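Local coordinates for ESAT-6-like protein MAB_3112 (Mycobacterium abscessus, PDB 4I0X), which is of unknown function but is a WXG100-family protein, probably secreted, that forms a complex with its ESAT-6-like partner MAB_3113, at residues Ser14-Met19 with Ala62-Ala67. The protein carries 4 engineered substitutions. Residues are numbered along the deposited sequence; the frame is centred on the assembly and turned at random.
Sequences SLADQM and ALTDIA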
loop_
_atom_site.group_PDB
_atom_site.type_symbol
_atom_site.label_atom_id
_atom_site.label_comp_id
_atom_site.label_asym_id
_atom_site.label_seq_id
_atom_site.Cartn_x
_atom_site.Cartn_y
_atom_site.Cartn_z
ATOM N N SER A 14 -5.863 10.341 -6.768
ATOM C CA SER A 14 -4.452 10.754 -6.738
ATOM C C SER A 14 -3.585 9.739 -5.989
ATOM O O SER A 14 -2.485 9.405 -6.437
ATOM C CB SER A 14 -4.308 12.143 -6.097
ATOM O OG SER A 14 -2.968 12.592 -6.177
ATOM N N LEU A 15 -4.067 9.262 -4.843
ATOM C CA LEU A 15 -3.320 8.296 -4.074
ATOM C C LEU A 15 -3.162 7.006 -4.873
ATOM O O LEU A 15 -2.109 6.407 -4.847
ATOM C CB LEU A 15 -4.008 8.032 -2.742
ATOM C CG LEU A 15 -3.355 6.968 -1.853
ATOM C CD1 LEU A 15 -1.906 7.339 -1.482
ATOM C CD2 LEU A 15 -4.209 6.783 -0.586
ATOM N N ALA A 16 -4.221 6.576 -5.569
ATOM C CA ALA A 16 -4.150 5.402 -6.461
ATOM C C ALA A 16 -3.032 5.552 -7.500
ATOM O O ALA A 16 -2.216 4.646 -7.670
ATOM C CB ALA A 16 -5.526 5.146 -7.166
ATOM N N ASP A 17 -2.976 6.703 -8.182
ATOM C CA ASP A 17 -1.946 6.943 -9.178
ATOM C C ASP A 17 -0.538 6.855 -8.572
ATOM O O ASP A 17 0.354 6.242 -9.145
ATOM C CB ASP A 17 -2.094 8.309 -9.844
ATOM C CG ASP A 17 -3.219 8.353 -10.897
ATOM O OD1 ASP A 17 -3.843 7.292 -11.175
ATOM O OD2 ASP A 17 -3.462 9.471 -11.431
ATOM N N GLN A 18 -0.343 7.460 -7.409
ATOM C CA GLN A 18 0.959 7.404 -6.724
ATOM C C GLN A 18 1.335 6.002 -6.229
ATOM O O GLN A 18 2.482 5.601 -6.303
ATOM C CB GLN A 18 0.955 8.377 -5.553
ATOM C CG GLN A 18 0.793 9.823 -5.983
ATOM C CD GLN A 18 0.590 10.768 -4.810
ATOM O OE1 GLN A 18 1.534 11.149 -4.135
ATOM N NE2 GLN A 18 -0.651 11.148 -4.580
ATOM N N MET A 19 0.364 5.238 -5.744
ATOM C CA MET A 19 0.634 3.870 -5.288
ATOM C C MET A 19 1.001 2.938 -6.411
ATOM O O MET A 19 1.893 2.076 -6.264
ATOM C CB MET A 19 -0.562 3.330 -4.523
ATOM C CG MET A 19 -0.688 3.899 -3.148
ATOM S SD MET A 19 -1.934 3.034 -2.168
ATOM C CE MET A 19 -1.218 1.377 -2.213
ATOM N N ALA A 62 -9.051 -0.759 -4.637
ATOM C CA ALA A 62 -10.115 -0.270 -3.762
ATOM C C ALA A 62 -10.219 1.245 -3.860
ATOM O O ALA A 62 -11.325 1.782 -3.903
ATOM C CB ALA A 62 -9.882 -0.701 -2.324
ATOM N N LEU A 63 -9.080 1.918 -3.926
ATOM C CA LEU A 63 -9.036 3.375 -4.091
ATOM C C LEU A 63 -9.661 3.849 -5.394
ATOM O O LEU A 63 -10.416 4.777 -5.408
ATOM C CB LEU A 63 -7.592 3.924 -4.015
ATOM C CG LEU A 63 -6.998 3.891 -2.621
ATOM C CD1 LEU A 63 -5.525 4.130 -2.661
ATOM C CD2 LEU A 63 -7.682 4.903 -1.686
ATOM N N THR A 64 -9.332 3.193 -6.477
ATOM C CA THR A 64 -9.884 3.488 -7.769
ATOM C C THR A 64 -11.382 3.285 -7.811
ATOM O O THR A 64 -12.096 4.082 -8.392
ATOM C CB THR A 64 -9.213 2.569 -8.815
ATOM O OG1 THR A 64 -7.821 2.928 -8.913
ATOM C CG2 THR A 64 -9.852 2.707 -10.125
ATOM N N ASP A 65 -11.848 2.191 -7.227
ATOM C CA ASP A 65 -13.281 1.929 -7.140
ATOM C C ASP A 65 -13.998 3.029 -6.389
ATOM O O ASP A 65 -14.947 3.572 -6.886
ATOM C CB ASP A 65 -13.567 0.588 -6.459
ATOM C CG ASP A 65 -13.056 -0.591 -7.254
ATOM O OD1 ASP A 65 -12.780 -0.428 -8.466
ATOM O OD2 ASP A 65 -12.931 -1.688 -6.661
ATOM N N ILE A 66 -13.568 3.361 -5.182
ATOM C CA ILE A 66 -14.326 4.358 -4.437
ATOM C C ILE A 66 -14.187 5.714 -5.124
ATOM O O ILE A 66 -15.108 6.502 -5.114
ATOM C CB ILE A 66 -13.884 4.438 -2.936
ATOM C CG1 ILE A 66 -14.903 5.174 -2.063
ATOM C CG2 ILE A 66 -12.560 5.137 -2.803
ATOM C CD1 ILE A 66 -16.301 4.756 -2.253
ATOM N N ALA A 67 -13.026 5.998 -5.695
ATOM C CA ALA A 67 -12.843 7.282 -6.395
ATOM C C ALA A 67 -13.870 7.413 -7.503
ATOM O O ALA A 67 -14.501 8.440 -7.645
ATOM C CB ALA A 67 -11.425 7.410 -6.948
#
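Leu63 CD1 reaches Leu15 CD2 at 3.6 Å and Met19 SD at 3.8 Å, so one methyl touches two side chains of the facing helix in the helical hairpin of a WXG100 protein. The leucines cross obliquely, whereas the Met19 chain, bent at chi3, runs at about a right angle to Leu63. Leu63 CG stands anti to its own carbonyl carbon (chi1 -72°) and Leu15 CG anti to its backbone N (chi1 177°), which brings the two branched ends together. Beside them Ala16 points its methyl toward the other helix, with Ala16 CB 4.0 Å from Leu63 CB. This small residue marks the backbone register, Ala16 CA lying 5.8 Å from Leu63 CA, where the short segments run antiparallel at 155° with axes 8.8 Å apart. No hydrogen bond joins the segments; the contact is mainly apolar packing. Farther out, Met19 also rests on Val59, while Val30 and Leu37 of the MAB_3113 chain pack on Met19 and Leu63 respectively, so the same layer continues into the heterodimer interface. Beside Ala16, the Thr64 hydroxyl bonds back to Trp60 O within its own helix, and Thr64 OG1 sits 3.6 Å from Ala16 CB.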